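Local atomic coordinates of nidogen-1 (Mus musculus, PDB entry 1GL4), a protein that links basement-membrane components, binding laminin, collagen IV and perlecan, and probably takes part in contacts between cells and the extracellular matrix. Residues P178-E190 with S202-Q214. Residues are numbered along the deposited sequence; the frame is centred on the assembly and turned at random.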
loop_
_atom_site.group_PDB
_atom_site.type_symbol
_atom_site.label_atom_id
_atom_site.label_comp_id
_atom_site.label_asym_id
_atom_site.label_seq_id
_atom_site.Cartn_x
_atom_site.Cartn_y
_atom_site.Cartn_z
ATOM N N PRO A 178 2.711 24.152 3.307
ATOM C CA PRO A 178 1.595 25.098 3.440
ATOM C C PRO A 178 0.219 24.438 3.494
ATOM O O PRO A 178 -0.039 23.473 2.787
ATOM C CB PRO A 178 1.739 25.983 2.201
ATOM C CG PRO A 178 3.225 25.972 1.947
ATOM C CD PRO A 178 3.566 24.509 2.161
ATOM N N TYR A 179 -0.659 24.970 4.338
ATOM C CA TYR A 179 -2.017 24.450 4.452
ATOM C C TYR A 179 -2.697 24.545 3.084
ATOM O O TYR A 179 -2.648 25.590 2.427
ATOM C CB TYR A 179 -2.821 25.274 5.471
ATOM C CG TYR A 179 -2.683 24.844 6.920
ATOM C CD1 TYR A 179 -1.529 24.206 7.383
ATOM C CD2 TYR A 179 -3.700 25.107 7.840
ATOM C CE1 TYR A 179 -1.391 23.842 8.728
ATOM C CE2 TYR A 179 -3.573 24.751 9.183
ATOM C CZ TYR A 179 -2.417 24.119 9.620
ATOM O OH TYR A 179 -2.289 23.772 10.946
ATOM N N GLY A 180 -3.314 23.450 2.652
ATOM C CA GLY A 180 -4.010 23.453 1.378
ATOM C C GLY A 180 -3.170 23.142 0.154
ATOM O O GLY A 180 -3.692 23.093 -0.959
ATOM N N ALA A 181 -1.873 22.935 0.347
ATOM C CA ALA A 181 -0.988 22.617 -0.764
ATOM C C ALA A 181 -1.140 21.141 -1.131
ATOM O O ALA A 181 -1.714 20.358 -0.367
ATOM C CB ALA A 181 0.460 22.923 -0.380
ATOM N N SER A 182 -0.640 20.766 -2.305
ATOM C CA SER A 182 -0.701 19.380 -2.761
ATOM C C SER A 182 0.715 18.919 -3.115
ATOM O O SER A 182 1.620 19.744 -3.245
ATOM C CB SER A 182 -1.627 19.261 -3.978
ATOM O OG SER A 182 -1.242 20.159 -5.005
ATOM N N VAL A 183 0.903 17.608 -3.269
ATOM C CA VAL A 183 2.218 17.042 -3.579
ATOM C C VAL A 183 2.180 16.019 -4.722
ATOM O O VAL A 183 1.224 15.252 -4.850
ATOM C CB VAL A 183 2.815 16.359 -2.311
ATOM C CG1 VAL A 183 4.035 15.542 -2.672
ATOM C CG2 VAL A 183 3.176 17.415 -1.274
ATOM N N HIS A 184 3.223 16.004 -5.547
ATOM C CA HIS A 184 3.303 15.062 -6.663
ATOM C C HIS A 184 4.607 14.265 -6.676
ATOM O O HIS A 184 5.695 14.821 -6.509
ATOM C CB HIS A 184 3.163 15.785 -8.003
ATOM C CG HIS A 184 3.280 14.874 -9.187
ATOM N ND1 HIS A 184 2.393 13.844 -9.425
ATOM C CD2 HIS A 184 4.192 14.820 -10.187
ATOM C CE1 HIS A 184 2.752 13.197 -10.520
ATOM N NE2 HIS A 184 3.843 13.770 -11.001
ATOM N N ILE A 185 4.478 12.961 -6.895
ATOM C CA ILE A 185 5.612 12.045 -6.942
ATOM C C ILE A 185 5.603 11.282 -8.276
ATOM O O ILE A 185 4.601 10.663 -8.646
ATOM C CB ILE A 185 5.540 11.050 -5.751
ATOM C CG1 ILE A 185 5.762 11.807 -4.435
ATOM C CG2 ILE A 185 6.578 9.941 -5.912
ATOM C CD1 ILE A 185 5.317 11.044 -3.198
ATOM N N GLU A 186 6.720 11.348 -8.996
ATOM C CA GLU A 186 6.875 10.675 -10.291
ATOM C C GLU A 186 7.286 9.210 -10.103
ATOM O O GLU A 186 7.752 8.826 -9.038
ATOM C CB GLU A 186 7.962 11.373 -11.111
ATOM C CG GLU A 186 7.618 12.768 -11.599
ATOM C CD GLU A 186 6.962 12.745 -12.960
ATOM O OE1 GLU A 186 5.857 12.173 -13.085
ATOM O OE2 GLU A 186 7.561 13.294 -13.911
ATOM N N PRO A 187 7.113 8.377 -11.144
ATOM C CA PRO A 187 7.485 6.957 -11.069
ATOM C C PRO A 187 8.960 6.796 -10.697
ATOM O O PRO A 187 9.784 7.661 -11.018
ATOM C CB PRO A 187 7.187 6.451 -12.479
ATOM C CG PRO A 187 5.973 7.264 -12.855
ATOM C CD PRO A 187 6.371 8.657 -12.388
ATOM N N TYR A 188 9.290 5.697 -10.022
ATOM C CA TYR A 188 10.670 5.439 -9.601
ATOM C C TYR A 188 10.923 3.948 -9.365
ATOM O O TYR A 188 9.994 3.145 -9.336
ATOM C CB TYR A 188 10.977 6.213 -8.308
ATOM C CG TYR A 188 10.143 5.783 -7.106
ATOM C CD1 TYR A 188 10.564 4.744 -6.267
ATOM C CD2 TYR A 188 8.926 6.403 -6.821
ATOM C CE1 TYR A 188 9.788 4.335 -5.170
ATOM C CE2 TYR A 188 8.139 5.999 -5.719
ATOM C CZ TYR A 188 8.580 4.968 -4.903
ATOM O OH TYR A 188 7.836 4.591 -3.804
ATOM N N THR A 189 12.192 3.590 -9.211
ATOM C CA THR A 189 12.584 2.210 -8.946
ATOM C C THR A 189 13.426 2.207 -7.673
ATOM O O THR A 189 14.080 3.203 -7.356
ATOM C CB THR A 189 13.435 1.613 -10.104
ATOM O OG1 THR A 189 14.641 2.371 -10.250
ATOM C CG2 THR A 189 12.659 1.651 -11.420
ATOM N N GLU A 190 13.390 1.093 -6.945
ATOM C CA GLU A 190 14.151 0.936 -5.701
ATOM C C GLU A 190 14.799 -0.435 -5.684
ATOM O O GLU A 190 14.197 -1.408 -6.133
ATOM C CB GLU A 190 13.244 0.997 -4.470
ATOM C CG GLU A 190 12.725 2.341 -4.060
ATOM C CD GLU A 190 12.020 2.251 -2.714
ATOM O OE1 GLU A 190 11.084 1.430 -2.600
ATOM O OE2 GLU A 190 12.402 2.986 -1.776
ATOM N N SER A 202 18.176 1.840 0.178
ATOM C CA SER A 202 18.412 3.262 0.385
ATOM C C SER A 202 18.094 3.923 -0.947
ATOM O O SER A 202 18.499 3.425 -2.000
ATOM C CB SER A 202 19.871 3.510 0.778
ATOM O OG SER A 202 20.080 4.873 1.111
ATOM N N SER A 203 17.364 5.033 -0.902
ATOM C CA SER A 203 16.964 5.723 -2.118
ATOM C C SER A 203 16.821 7.227 -1.915
ATOM O O SER A 203 16.231 7.680 -0.934
ATOM C CB SER A 203 15.635 5.136 -2.619
ATOM O OG SER A 203 15.079 5.901 -3.677
ATOM N N THR A 204 17.375 7.992 -2.852
ATOM C CA THR A 204 17.300 9.447 -2.812
ATOM C C THR A 204 16.381 9.856 -3.960
ATOM O O THR A 204 16.681 9.579 -5.119
ATOM C CB THR A 204 18.698 10.084 -2.997
ATOM O OG1 THR A 204 19.573 9.618 -1.960
ATOM C CG2 THR A 204 18.613 11.610 -2.920
ATOM N N ARG A 205 15.259 10.498 -3.632
ATOM C CA ARG A 205 14.283 10.912 -4.636
ATOM C C ARG A 205 13.808 12.349 -4.445
ATOM O O ARG A 205 14.067 12.974 -3.417
ATOM C CB ARG A 205 13.050 9.994 -4.585
ATOM C CG ARG A 205 13.342 8.511 -4.663
ATOM C CD ARG A 205 12.070 7.723 -4.981
ATOM N NE ARG A 205 11.186 7.520 -3.833
ATOM C CZ ARG A 205 11.374 6.593 -2.893
ATOM N NH1 ARG A 205 12.423 5.779 -2.950
ATOM N NH2 ARG A 205 10.487 6.450 -1.915
ATOM N N GLU A 206 13.095 12.868 -5.437
ATOM C CA GLU A 206 12.574 14.222 -5.343
ATOM C C GLU A 206 11.049 14.183 -5.409
ATOM O O GLU A 206 10.461 13.214 -5.891
ATOM C CB GLU A 206 13.125 15.096 -6.480
ATOM C CG GLU A 206 12.539 14.796 -7.846
ATOM C CD GLU A 206 12.938 15.816 -8.909
ATOM O OE1 GLU A 206 12.318 15.804 -9.993
ATOM O OE2 GLU A 206 13.866 16.622 -8.667
ATOM N N TYR A 207 10.417 15.234 -4.900
ATOM C CA TYR A 207 8.968 15.352 -4.920
ATOM C C TYR A 207 8.638 16.819 -5.171
ATOM O O TYR A 207 9.443 17.709 -4.871
ATOM C CB TYR A 207 8.363 14.859 -3.597
ATOM C CG TYR A 207 8.847 15.581 -2.357
ATOM C CD1 TYR A 207 8.150 16.671 -1.848
ATOM C CD2 TYR A 207 10.010 15.177 -1.699
ATOM C CE1 TYR A 207 8.595 17.348 -0.711
ATOM C CE2 TYR A 207 10.469 15.852 -0.566
ATOM C CZ TYR A 207 9.759 16.935 -0.081
ATOM O OH TYR A 207 10.224 17.632 1.010
ATOM N N THR A 208 7.469 17.071 -5.740
ATOM C CA THR A 208 7.068 18.434 -6.054
ATOM C C THR A 208 5.928 18.931 -5.188
ATOM O O THR A 208 4.965 18.205 -4.951
ATOM C CB THR A 208 6.632 18.545 -7.523
ATOM O OG1 THR A 208 7.719 18.170 -8.371
ATOM C CG2 THR A 208 6.202 19.984 -7.855
ATOM N N VAL A 209 6.045 20.173 -4.720
ATOM C CA VAL A 209 5.010 20.795 -3.899
ATOM C C VAL A 209 4.282 21.880 -4.695
ATOM O O VAL A 209 4.899 22.841 -5.161
ATOM C CB VAL A 209 5.597 21.454 -2.629
ATOM C CG1 VAL A 209 4.489 22.139 -1.841
ATOM C CG2 VAL A 209 6.288 20.409 -1.763
ATOM N N MET A 210 2.973 21.713 -4.860
ATOM C CA MET A 210 2.155 22.689 -5.574
ATOM C C MET A 210 1.445 23.567 -4.540
ATOM O O MET A 210 0.791 23.058 -3.623
ATOM C CB MET A 210 1.126 21.982 -6.455
ATOM C CG MET A 210 1.729 21.128 -7.559
ATOM S SD MET A 210 0.456 20.336 -8.579
ATOM C CE MET A 210 0.060 21.684 -9.718
ATOM N N GLU A 211 1.585 24.881 -4.689
ATOM C CA GLU A 211 0.984 25.849 -3.770
ATOM C C GLU A 211 -0.548 25.806 -3.746
ATOM O O GLU A 211 -1.177 25.398 -4.720
ATOM C CB GLU A 211 1.466 27.259 -4.127
ATOM C CG GLU A 211 2.949 27.492 -3.858
ATOM C CD GLU A 211 3.259 27.623 -2.371
ATOM O OE1 GLU A 211 2.587 28.438 -1.706
ATOM O OE2 GLU A 211 4.169 26.923 -1.866
ATOM N N PRO A 212 -1.161 26.235 -2.625
ATOM C CA PRO A 212 -2.616 26.259 -2.425
ATOM C C PRO A 212 -3.394 26.723 -3.648
ATOM O O PRO A 212 -3.115 27.781 -4.211
ATOM C CB PRO A 212 -2.785 27.205 -1.241
ATOM C CG PRO A 212 -1.575 26.918 -0.432
ATOM C CD PRO A 212 -0.475 26.858 -1.478
ATOM N N ASP A 213 -4.373 25.918 -4.048
ATOM C CA ASP A 213 -5.194 26.216 -5.214
ATOM C C ASP A 213 -6.127 27.404 -4.990
ATOM O O ASP A 213 -7.321 27.234 -4.733
ATOM C CB ASP A 213 -6.001 24.976 -5.604
ATOM C CG ASP A 213 -6.904 25.218 -6.795
ATOM O OD1 ASP A 213 -6.406 25.708 -7.833
ATOM O OD2 ASP A 213 -8.111 24.913 -6.694
ATOM N N GLN A 214 -5.566 28.606 -5.081
ATOM C CA GLN A 214 -6.325 29.841 -4.910
ATOM C C GLN A 214 -5.768 30.889 -5.864
ATOM O O GLN A 214 -4.660 30.734 -6.386
ATOM C CB GLN A 214 -6.222 30.344 -3.468
ATOM C CG GLN A 214 -4.822 30.748 -3.040
ATOM C CD GLN A 214 -4.775 31.231 -1.604
ATOM O OE1 GLN A 214 -5.112 30.494 -0.677
ATOM N NE2 GLN A 214 -4.354 32.477 -1.410
HETATM O O HOH W 1 -5.829 24.188 -1.888
HETATM O O HOH W 2 -2.615 22.542 -4.649
HETATM O O HOH W 3 8.988 13.085 -8.229
HETATM O O HOH W 4 15.873 4.870 -6.066
HETATM O O HOH W 5 10.629 3.960 0.059
#
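The guanidinium of Arg-205 lies flat over one face of the Tyr-188 ring, the two planes only 3° apart and their centres 3.9 Å from each other, a cation-pi stack. CD of the same arginine sits over that face too, 3.7 Å from the ring centroid, as a CH-pi contact, while the carbonyl O of Glu-186 meets the ring at its edge. A bend at chi3 (-79°) turns the end of the chain, so that NE and the guanidinium run along the ring from CG towards OH. At the guanidinium edge NH1 gives a salt bridge to Glu-190 OE2 (3.0 Å), reaching it from above the carboxylate plane, and a bent hydrogen bond to Ser-203 OG (2.8 Å). A water ties NH2 to Glu-190 OE2; OE1 of Glu-190 is hydrogen-bonded to Tyr-192 OH. Losing the side chain of Arg-205 to an alanine is likely to uncover that face of Tyr-188 and leave Glu-190 OE2 without its cationic partner.

At the end of the hairpin away from its turn, the two strands of the G2 beta-barrel are held by backbone pairing: Ser-182 with Met-210 and His-184 with Thr-208 are antiparallel hydrogen-bonded pairs, and Val-183 meets Val-209 between them. Toward Tyr-188 the strands spread, and a water spans Glu-186 N and Glu-206 O. Where the backbones part, then, side chains and water take over the joining, and the guanidinium is stacked on an aromatic face and paired with a carboxylate, which probably fixes its rotation and balances its charge.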